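Local coordinates for protein soluble epoxide hydrolase (Bacillus megaterium, PDB 4INZ) that belongs to the alpha/beta hydrolase fold family and is built on a mostly parallel beta sheet flanked by helices, at residues Leu42-Phe47 with Leu110-Trp115; Asn26-His31 with Asp71-Asn76; Gly38-Phe43 with His66-Asp71. The protein carries 1 engineered substitution. All coordinates share one frame; numbering follows the deposited sequence.

Contact 1: residues Leu42-Phe47 with Leu110-Trp115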
loop_
_atom_site.group_PDB
_atom_site.type_symbol
_atom_site.label_atom_id
_atom_site.label_comp_id
_atom_site.label_asym_id
_atom_site.label_seq_id
_atom_site.Cartn_x
_atom_site.Cartn_y
_atom_site.Cartn_z
ATOM N N LEU A 42 -10.502 6.388 -0.699
ATOM C CA LEU A 42 -9.159 6.679 -1.190
ATOM C C LEU A 42 -8.285 5.433 -1.100
ATOM O O LEU A 42 -8.150 4.848 -0.025
ATOM C CB LEU A 42 -8.552 7.807 -0.358
ATOM C CG LEU A 42 -7.118 8.232 -0.665
ATOM C CD1 LEU A 42 -7.014 8.764 -2.092
ATOM C CD2 LEU A 42 -6.660 9.295 0.338
ATOM N N PHE A 43 -7.709 5.033 -2.234
ATOM C CA PHE A 43 -6.919 3.800 -2.338
ATOM C C PHE A 43 -5.435 4.128 -2.451
ATOM O O PHE A 43 -5.041 4.964 -3.280
ATOM C CB PHE A 43 -7.297 3.013 -3.604
ATOM C CG PHE A 43 -8.730 2.569 -3.666
ATOM C CD1 PHE A 43 -9.722 3.434 -4.122
ATOM C CD2 PHE A 43 -9.079 1.265 -3.329
ATOM C CE1 PHE A 43 -11.041 3.021 -4.204
ATOM C CE2 PHE A 43 -10.402 0.835 -3.405
ATOM C CZ PHE A 43 -11.385 1.711 -3.850
ATOM N N LEU A 44 -4.618 3.450 -1.649
ATOM C CA LEU A 44 -3.167 3.626 -1.662
ATOM C C LEU A 44 -2.463 2.313 -1.981
ATOM O O LEU A 44 -2.514 1.357 -1.188
ATOM C CB LEU A 44 -2.677 4.106 -0.292
ATOM C CG LEU A 44 -3.350 5.331 0.325
ATOM C CD1 LEU A 44 -2.644 5.694 1.619
ATOM C CD2 LEU A 44 -3.337 6.511 -0.644
ATOM N N HIS A 45 -1.797 2.281 -3.131
ATOM C CA HIS A 45 -1.031 1.127 -3.577
ATOM C C HIS A 45 0.316 1.063 -2.879
ATOM O O HIS A 45 0.654 1.925 -2.055
ATOM C CB HIS A 45 -0.778 1.239 -5.080
ATOM C CG HIS A 45 0.173 2.343 -5.428
ATOM N ND1 HIS A 45 1.541 2.170 -5.433
ATOM C CD2 HIS A 45 -0.046 3.643 -5.736
ATOM C CE1 HIS A 45 2.123 3.316 -5.746
ATOM N NE2 HIS A 45 1.183 4.225 -5.932
ATOM N N GLY A 46 1.086 0.030 -3.218
ATOM C CA GLY A 46 2.444 -0.116 -2.724
ATOM C C GLY A 46 3.406 -0.469 -3.851
ATOM O O GLY A 46 3.158 -0.152 -5.008
ATOM N N PHE A 47 4.494 -1.148 -3.510
ATOM C CA PHE A 47 5.578 -1.411 -4.453
ATOM C C PHE A 47 5.425 -2.765 -5.136
ATOM O O PHE A 47 5.163 -3.764 -4.468
ATOM C CB PHE A 47 6.912 -1.396 -3.701
ATOM C CG PHE A 47 8.086 -1.788 -4.552
ATOM C CD1 PHE A 47 8.790 -0.827 -5.264
ATOM C CD2 PHE A 47 8.481 -3.119 -4.652
ATOM C CE1 PHE A 47 9.865 -1.181 -6.052
ATOM C CE2 PHE A 47 9.561 -3.479 -5.444
ATOM C CZ PHE A 47 10.251 -2.503 -6.148
ATOM N N LEU A 110 -10.429 4.622 3.895
ATOM C CA LEU A 110 -9.062 4.465 3.407
ATOM C C LEU A 110 -8.757 2.993 3.106
ATOM O O LEU A 110 -8.906 2.127 3.974
ATOM C CB LEU A 110 -8.073 5.009 4.442
ATOM C CG LEU A 110 -6.629 5.193 3.976
ATOM C CD1 LEU A 110 -6.572 6.220 2.856
ATOM C CD2 LEU A 110 -5.734 5.616 5.142
ATOM N N VAL A 111 -8.331 2.716 1.875
ATOM C CA VAL A 111 -8.092 1.340 1.417
ATOM C C VAL A 111 -6.626 1.204 1.016
ATOM O O VAL A 111 -6.145 1.951 0.167
ATOM C CB VAL A 111 -8.985 1.011 0.209
ATOM C CG1 VAL A 111 -8.880 -0.480 -0.157
ATOM C CG2 VAL A 111 -10.418 1.393 0.515
ATOM N N VAL A 112 -5.908 0.267 1.627
ATOM C CA VAL A 112 -4.445 0.320 1.560
ATOM C C VAL A 112 -3.788 -1.038 1.354
ATOM O O VAL A 112 -4.350 -2.065 1.726
ATOM C CB VAL A 112 -3.861 0.975 2.836
ATOM C CG1 VAL A 112 -4.442 2.379 3.027
ATOM C CG2 VAL A 112 -4.146 0.115 4.060
ATOM N N HIS A 113 -2.584 -1.027 0.780
ATOM C CA HIS A 113 -1.869 -2.252 0.417
ATOM C C HIS A 113 -0.357 -1.990 0.432
ATOM O O HIS A 113 0.095 -0.955 -0.057
ATOM C CB HIS A 113 -2.321 -2.686 -0.986
ATOM C CG HIS A 113 -1.577 -3.848 -1.560
ATOM N ND1 HIS A 113 -1.514 -5.086 -0.944
ATOM C CD2 HIS A 113 -0.913 -3.980 -2.734
ATOM C CE1 HIS A 113 -0.821 -5.916 -1.703
ATOM N NE2 HIS A 113 -0.441 -5.268 -2.792
ATOM N N ASP A 114 0.406 -2.908 1.023
ATOM C CA ASP A 114 1.873 -2.906 0.930
ATOM C C ASP A 114 2.448 -1.591 1.492
ATOM O O ASP A 114 2.126 -1.228 2.625
ATOM C CB ASP A 114 2.308 -3.189 -0.522
ATOM C CG ASP A 114 3.796 -3.481 -0.658
ATOM O OD1 ASP A 114 4.207 -4.650 -0.449
ATOM O OD2 ASP A 114 4.552 -2.548 -0.992
ATOM N N TRP A 115 3.271 -0.867 0.728
ATOM C CA TRP A 115 3.760 0.430 1.211
ATOM C C TRP A 115 2.593 1.360 1.541
ATOM O O TRP A 115 2.662 2.148 2.486
ATOM C CB TRP A 115 4.717 1.110 0.209
ATOM C CG TRP A 115 6.148 1.089 0.667
ATOM C CD1 TRP A 115 7.161 0.317 0.170
ATOM C CD2 TRP A 115 6.716 1.852 1.738
ATOM N NE1 TRP A 115 8.327 0.560 0.860
ATOM C CE2 TRP A 115 8.080 1.495 1.830
ATOM C CE3 TRP A 115 6.206 2.806 2.626
ATOM C CZ2 TRP A 115 8.937 2.056 2.779
ATOM C CZ3 TRP A 115 7.063 3.367 3.566
ATOM C CH2 TRP A 115 8.410 2.987 3.635
#
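The phenyl ring of Phe43 lies alongside Val111 and meets it obliquely. Its atom CD2 is 3.5 Å from Val111 CB, and CE2 is 3.8 Å from Val111 CG1. Phe43 CG is anti to the carbonyl carbon (chi1 -61°), which lays the ring beside Val111; its CD2 side is the nearer one. The indole of Trp115 is approached at its edge, near its plane, by Phe47 CB. The imidazole of His113 has Asp114 CB over the centre of one face. The carboxylate of Asp114 is met from above its plane: Phe47 N donates to Asp114 OD2 over 2.9 Å, in a fairly straight bond (165°). The same oxygen takes a weak bond from Trp115 N, at the start of the helix. Gly46 has no side chain, and its CA comes within 3.7 Å of Asp114 OD2.

Before these loops the two strands pair in parallel. Val111 N donates to Leu42 O at 2.9 Å, and Leu44 N to Val111 O at 2.8 Å. The last rung, His113 N to Leu44 O, is weak, as the chains leave the sheet. On the face away from Phe43, Leu110 CD1 sits 4.0 Å from Leu42 CD2, and Leu44 CD1 rests 4.0 Å from Val112 CG1.

Asp114 has a positive phi (59°) between a strand and a helix. This fits the nucleophile elbow of the alpha/beta hydrolase fold, with the His45-Gly46 segment beside it. The contact lies deep in the chain. Leu42 and Leu44 pack on helix 89-102 through Ile100 and Ile96, while Phe43 meets Trp54. Strand 66-70 borders strand 40-44, and strand 131-137 borders strand 108-112.

Contact 2: residues Asn26-His31 with Asp71-Asn76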
loop_
_atom_site.group_PDB
_atom_site.type_symbol
_atom_site.label_atom_id
_atom_site.label_comp_id
_atom_site.label_asym_id
_atom_site.label_seq_id
_atom_site.Cartn_x
_atom_site.Cartn_y
_atom_site.Cartn_z
ATOM N N ASN A 26 1.684 19.317 -0.619
ATOM C CA ASN A 26 2.932 19.097 0.094
ATOM C C ASN A 26 4.162 19.262 -0.796
ATOM O O ASN A 26 5.144 18.528 -0.661
ATOM C CB ASN A 26 2.911 17.698 0.716
ATOM C CG ASN A 26 3.929 17.536 1.823
ATOM O OD1 ASN A 26 4.447 18.520 2.360
ATOM N ND2 ASN A 26 4.220 16.290 2.176
ATOM N N GLY A 27 4.097 20.222 -1.715
ATOM C CA GLY A 27 5.241 20.576 -2.537
ATOM C C GLY A 27 5.444 19.727 -3.780
ATOM O O GLY A 27 6.442 19.886 -4.486
ATOM N N VAL A 28 4.503 18.827 -4.052
ATOM C CA VAL A 28 4.598 17.954 -5.217
ATOM C C VAL A 28 3.263 17.851 -5.948
ATOM O O VAL A 28 2.209 18.106 -5.363
ATOM C CB VAL A 28 5.061 16.532 -4.818
ATOM C CG1 VAL A 28 6.372 16.599 -4.047
ATOM C CG2 VAL A 28 3.991 15.827 -3.991
ATOM N N ASN A 29 3.314 17.490 -7.229
ATOM C CA ASN A 29 2.111 17.205 -7.997
ATOM C C ASN A 29 1.893 15.703 -8.026
ATOM O O ASN A 29 2.724 14.967 -8.566
ATOM C CB ASN A 29 2.241 17.712 -9.438
ATOM C CG ASN A 29 2.238 19.224 -9.535
ATOM O OD1 ASN A 29 1.547 19.911 -8.782
ATOM N ND2 ASN A 29 3.013 19.753 -10.477
ATOM N N LEU A 30 0.789 15.246 -7.439
ATOM C CA LEU A 30 0.462 13.825 -7.454
ATOM C C LEU A 30 -0.641 13.530 -8.457
ATOM O O LEU A 30 -1.643 14.244 -8.522
ATOM C CB LEU A 30 0.022 13.356 -6.071
ATOM C CG LEU A 30 1.021 13.519 -4.931
ATOM C CD1 LEU A 30 0.453 12.898 -3.678
ATOM C CD2 LEU A 30 2.355 12.886 -5.290
ATOM N N HIS A 31 -0.445 12.474 -9.235
ATOM C CA HIS A 31 -1.431 12.015 -10.201
ATOM C C HIS A 31 -2.408 11.029 -9.555
ATOM O O HIS A 31 -2.029 10.264 -8.671
ATOM C CB HIS A 31 -0.716 11.342 -11.371
ATOM C CG HIS A 31 -1.639 10.758 -12.396
ATOM N ND1 HIS A 31 -1.975 9.421 -12.418
ATOM C CD2 HIS A 31 -2.278 11.324 -13.449
ATOM C CE1 HIS A 31 -2.788 9.189 -13.434
ATOM N NE2 HIS A 31 -2.987 10.327 -14.078
ATOM N N ASP A 71 -1.510 7.836 -7.179
ATOM C CA ASP A 71 -0.149 7.400 -7.470
ATOM C C ASP A 71 0.765 8.059 -6.446
ATOM O O ASP A 71 0.894 9.287 -6.430
ATOM C CB ASP A 71 0.288 7.810 -8.882
ATOM C CG ASP A 71 -0.411 7.014 -9.981
ATOM O OD1 ASP A 71 -0.816 5.853 -9.745
ATOM O OD2 ASP A 71 -0.518 7.550 -11.103
ATOM N N LEU A 72 1.375 7.259 -5.576
ATOM C CA LEU A 72 2.274 7.800 -4.555
ATOM C C LEU A 72 3.437 8.568 -5.187
ATOM O O LEU A 72 3.812 8.305 -6.328
ATOM C CB LEU A 72 2.811 6.675 -3.673
ATOM C CG LEU A 72 1.767 5.885 -2.883
ATOM C CD1 LEU A 72 2.449 4.769 -2.083
ATOM C CD2 LEU A 72 0.967 6.806 -1.960
ATOM N N ARG A 73 4.016 9.504 -4.441
ATOM C CA ARG A 73 5.127 10.281 -4.977
ATOM C C ARG A 73 6.207 9.337 -5.486
ATOM O O ARG A 73 6.508 8.315 -4.856
ATOM C CB ARG A 73 5.691 11.279 -3.950
ATOM C CG ARG A 73 6.209 10.661 -2.651
ATOM C CD ARG A 73 6.945 11.694 -1.799
ATOM N NE ARG A 73 6.109 12.838 -1.436
ATOM C CZ ARG A 73 6.569 14.082 -1.303
ATOM N NH1 ARG A 73 7.856 14.343 -1.497
ATOM N NH2 ARG A 73 5.749 15.071 -0.969
ATOM N N GLY A 74 6.766 9.669 -6.645
ATOM C CA GLY A 74 7.785 8.840 -7.255
ATOM C C GLY A 74 7.234 7.818 -8.237
ATOM O O GLY A 74 7.976 7.308 -9.065
ATOM N N TYR A 75 5.937 7.526 -8.145
ATOM C CA TYR A 75 5.306 6.491 -8.969
ATOM C C TYR A 75 4.552 7.019 -10.189
ATOM O O TYR A 75 3.873 8.046 -10.117
ATOM C CB TYR A 75 4.308 5.681 -8.134
ATOM C CG TYR A 75 4.919 4.640 -7.231
ATOM C CD1 TYR A 75 5.465 4.991 -6.001
ATOM C CD2 TYR A 75 4.929 3.294 -7.597
ATOM C CE1 TYR A 75 6.004 4.025 -5.156
ATOM C CE2 TYR A 75 5.465 2.334 -6.762
ATOM C CZ TYR A 75 6.007 2.706 -5.546
ATOM O OH TYR A 75 6.539 1.745 -4.715
ATOM N N ASN A 76 4.647 6.275 -11.292
ATOM C CA ASN A 76 3.878 6.566 -12.501
ATOM C C ASN A 76 3.988 8.041 -12.882
ATOM O O ASN A 76 5.089 8.548 -13.091
ATOM C CB ASN A 76 2.411 6.147 -12.306
ATOM C CG ASN A 76 1.616 6.142 -13.602
ATOM O OD1 ASN A 76 2.162 5.905 -14.678
ATOM N ND2 ASN A 76 0.319 6.412 -13.504
#
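Arg73 reaches along strand 28-31 and can be followed outward from its CB, which lies 3.9 Å from Leu30 CD2. Its CG sits between the backbone N and the carbonyl carbon (chi1 59°), and the chain bends again at chi3 before the guanidinium. NE turns to another partner and forms a salt bridge with Asp95 of helix 89-102. CZ is 3.7 Å from Val28 CG1, a methyl that covers one face of the flat group. At the tip, NH2 is 3.5 Å from that same Val28 CG1. Asn26 O lies near NH2 at the guanidinium edge, in its plane, without a hydrogen bond. The amide of Asn26 also turns to Asp95, through ND2.

At the other end of the contact, direct hydrogen bonds join the segments. Asp71 N donates to His31 O at 2.9 Å, and the side chains of the two residues lie side by side. His31 ND1 donates to Asp71 OD2 over 2.7 Å, with ring and carboxylate planes only 21° apart. Asn76 ND2 gives the same oxygen a second bond of 2.8 Å. The two donors reach OD2 from opposite faces of the carboxylate, each well out of its plane. Asp71 OD1 is held by Ser51 OG, so both oxygens are gripped and the group is fixed in rotation. The nearby negative charge might favour a protonated imidazole.

Leu72 to Tyr75 form a type II beta turn, closed by Tyr75 N to Leu72 O. Gly74 takes its third position with a positive phi (93°). His31 and Asp71 form a His-carboxylate pair at the base of this turn. The run from Gly74 to Ser78 resembles the Gly-x-small-x-Ser motif of epoxide hydrolase sequences, in the loop after strand 66-70.

Contact 3: residues Gly38-Phe43 with His66-Asp71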
loop_
_atom_site.group_PDB
_atom_site.type_symbol
_atom_site.label_atom_id
_atom_site.label_comp_id
_atom_site.label_asym_id
_atom_site.label_seq_id
_atom_site.Cartn_x
_atom_site.Cartn_y
_atom_site.Cartn_z
ATOM N N GLY A 38 -19.877 10.979 -4.124
ATOM C CA GLY A 38 -20.282 10.652 -2.770
ATOM C C GLY A 38 -19.132 10.761 -1.788
ATOM O O GLY A 38 -18.210 11.555 -1.989
ATOM N N GLU A 39 -19.196 9.967 -0.721
ATOM C CA GLU A 39 -18.117 9.897 0.259
ATOM C C GLU A 39 -16.839 9.414 -0.414
ATOM O O GLU A 39 -16.887 8.635 -1.374
ATOM C CB GLU A 39 -18.497 8.961 1.412
ATOM C CG GLU A 39 -19.710 9.427 2.211
ATOM C CD GLU A 39 -19.490 10.788 2.856
ATOM O OE1 GLU A 39 -20.375 11.664 2.732
ATOM O OE2 GLU A 39 -18.429 10.983 3.491
ATOM N N LEU A 40 -15.698 9.875 0.088
ATOM C CA LEU A 40 -14.411 9.528 -0.504
ATOM C C LEU A 40 -13.934 8.147 -0.069
ATOM O O LEU A 40 -13.864 7.847 1.125
ATOM C CB LEU A 40 -13.360 10.570 -0.122
ATOM C CG LEU A 40 -11.930 10.360 -0.618
ATOM C CD1 LEU A 40 -11.881 10.388 -2.147
ATOM C CD2 LEU A 40 -11.017 11.431 -0.016
ATOM N N MET A 41 -13.616 7.315 -1.058
ATOM C CA MET A 41 -12.898 6.071 -0.832
ATOM C C MET A 41 -11.539 6.230 -1.512
ATOM O O MET A 41 -11.441 6.245 -2.744
ATOM C CB MET A 41 -13.667 4.876 -1.400
ATOM C CG MET A 41 -13.028 3.526 -1.079
ATOM S SD MET A 41 -14.005 2.145 -1.696
ATOM C CE MET A 41 -15.364 2.149 -0.510
ATOM N N LEU A 42 -10.502 6.388 -0.699
ATOM C CA LEU A 42 -9.159 6.679 -1.190
ATOM C C LEU A 42 -8.285 5.433 -1.100
ATOM O O LEU A 42 -8.150 4.848 -0.025
ATOM C CB LEU A 42 -8.552 7.807 -0.358
ATOM C CG LEU A 42 -7.118 8.232 -0.665
ATOM C CD1 LEU A 42 -7.014 8.764 -2.092
ATOM C CD2 LEU A 42 -6.660 9.295 0.338
ATOM N N PHE A 43 -7.709 5.033 -2.234
ATOM C CA PHE A 43 -6.919 3.800 -2.338
ATOM C C PHE A 43 -5.435 4.128 -2.451
ATOM O O PHE A 43 -5.041 4.964 -3.280
ATOM C CB PHE A 43 -7.297 3.013 -3.604
ATOM C CG PHE A 43 -8.730 2.569 -3.666
ATOM C CD1 PHE A 43 -9.722 3.434 -4.122
ATOM C CD2 PHE A 43 -9.079 1.265 -3.329
ATOM C CE1 PHE A 43 -11.041 3.021 -4.204
ATOM C CE2 PHE A 43 -10.402 0.835 -3.405
ATOM C CZ PHE A 43 -11.385 1.711 -3.850
ATOM N N HIS A 66 -17.123 8.153 -4.157
ATOM C CA HIS A 66 -16.133 8.825 -4.980
ATOM C C HIS A 66 -14.831 8.059 -4.800
ATOM O O HIS A 66 -14.127 8.239 -3.802
ATOM C CB HIS A 66 -15.951 10.284 -4.544
ATOM C CG HIS A 66 -14.982 11.052 -5.388
ATOM N ND1 HIS A 66 -14.494 12.290 -5.023
ATOM C CD2 HIS A 66 -14.408 10.760 -6.582
ATOM C CE1 HIS A 66 -13.666 12.728 -5.955
ATOM N NE2 HIS A 66 -13.596 11.819 -6.912
ATOM N N THR A 67 -14.523 7.190 -5.758
ATOM C CA THR A 67 -13.335 6.347 -5.662
ATOM C C THR A 67 -12.132 7.066 -6.252
ATOM O O THR A 67 -12.131 7.423 -7.426
ATOM C CB THR A 67 -13.532 5.008 -6.400
ATOM O OG1 THR A 67 -13.894 5.266 -7.761
ATOM C CG2 THR A 67 -14.630 4.189 -5.733
ATOM N N VAL A 68 -11.110 7.273 -5.428
ATOM C CA VAL A 68 -9.874 7.914 -5.866
ATOM C C VAL A 68 -8.684 7.008 -5.569
ATOM O O VAL A 68 -8.476 6.599 -4.418
ATOM C CB VAL A 68 -9.678 9.278 -5.154
ATOM C CG1 VAL A 68 -8.297 9.842 -5.427
ATOM C CG2 VAL A 68 -10.751 10.269 -5.601
ATOM N N ALA A 69 -7.918 6.672 -6.604
ATOM C CA ALA A 69 -6.700 5.885 -6.418
ATOM C C ALA A 69 -5.484 6.752 -6.720
ATOM O O ALA A 69 -5.298 7.214 -7.848
ATOM C CB ALA A 69 -6.716 4.631 -7.313
ATOM N N LEU A 70 -4.665 6.980 -5.696
ATOM C CA LEU A 70 -3.516 7.871 -5.793
ATOM C C LEU A 70 -2.282 7.149 -6.336
ATOM O O LEU A 70 -2.038 5.991 -5.998
ATOM C CB LEU A 70 -3.200 8.434 -4.407
ATOM C CG LEU A 70 -2.124 9.505 -4.245
ATOM C CD1 LEU A 70 -2.520 10.772 -4.997
ATOM C CD2 LEU A 70 -1.939 9.802 -2.761
ATOM N N ASP A 71 -1.510 7.836 -7.179
ATOM C CA ASP A 71 -0.149 7.400 -7.470
ATOM C C ASP A 71 0.765 8.059 -6.446
ATOM O O ASP A 71 0.894 9.287 -6.430
ATOM C CB ASP A 71 0.288 7.810 -8.882
ATOM C CG ASP A 71 -0.411 7.014 -9.981
ATOM O OD1 ASP A 71 -0.816 5.853 -9.745
ATOM O OD2 ASP A 71 -0.518 7.550 -11.103
HETATM O O HOH W 1 -3.472 3.799 -5.242
#
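Leu40 to Phe43 and His66 to Leu70 run parallel, their axes 4.7 Å apart at closest approach and turned 21° from each other. Five backbone hydrogen bonds join them. The ladder opens with His66 N to Glu39 O and continues with Met41 N to His66 O, Val68 N to Met41 O and Phe43 N to Val68 O. It ends with Leu70 N to Phe43 O, the longest of the set at 3.2 Å. A water extends it by donating to Phe43 O at 2.8 Å and to Leu70 O at 2.7 Å, so Phe43 O receives two bonds.

On one face Val68 lies between two leucines. Its CG2 is 3.6 Å from Leu40 CD1, and its CG1 is 3.7 Å from Leu42 CD1. Leu40 CG is anti to the backbone N (chi1 178°), and CD1 leans across the strand gap, over His66 O as well as the valine. Val68 CG2 also lies above one face of the His66 ring, offset toward its rim. That imidazole is tied at both nitrogens, ND1 to Tyr105 OH and NE2 to Ser34 OG.

On the other face the Phe43 ring turns an edge to strand 66-70. Its CD1 is 3.4 Å from Val68 O, and CE1 is 3.9 Å from Thr67 CB. Phe43 CB rests against Ala69 CB. Thr67 OG1 bonds to Lys35 O, toward the next strand.

The two strands are consecutive in the chain and are linked through helix 55-61, which packs on Phe43, Thr67 and Ala69. This is a beta-alpha-beta crossover, the repeated building unit of the parallel sheet in alpha/beta hydrolases.

In the fold
Contacts 1 and 3 share strand 40-44, which pairs with strand 108-112 in one and 66-70 in the other. The centre of contact 1 lies about 3 Å from that of the chain, and all its residues are buried. Contact 3 lies about 14 Å out and includes exposed Gly38 and Glu39. Both use backbone ladders and apolar side chains; contact 1 adds a carboxylate bond beyond the strand end. Contact 2, equally far out but largely buried, joins strand 28-36 to the loop after strand 66-70 through a His-carboxylate bond, one backbone bond and an arginine on aliphatic side chains. It shares Asp71 with contact 3. His45 of contact 1 touches the loop of contact 2 at Leu72 and Tyr75.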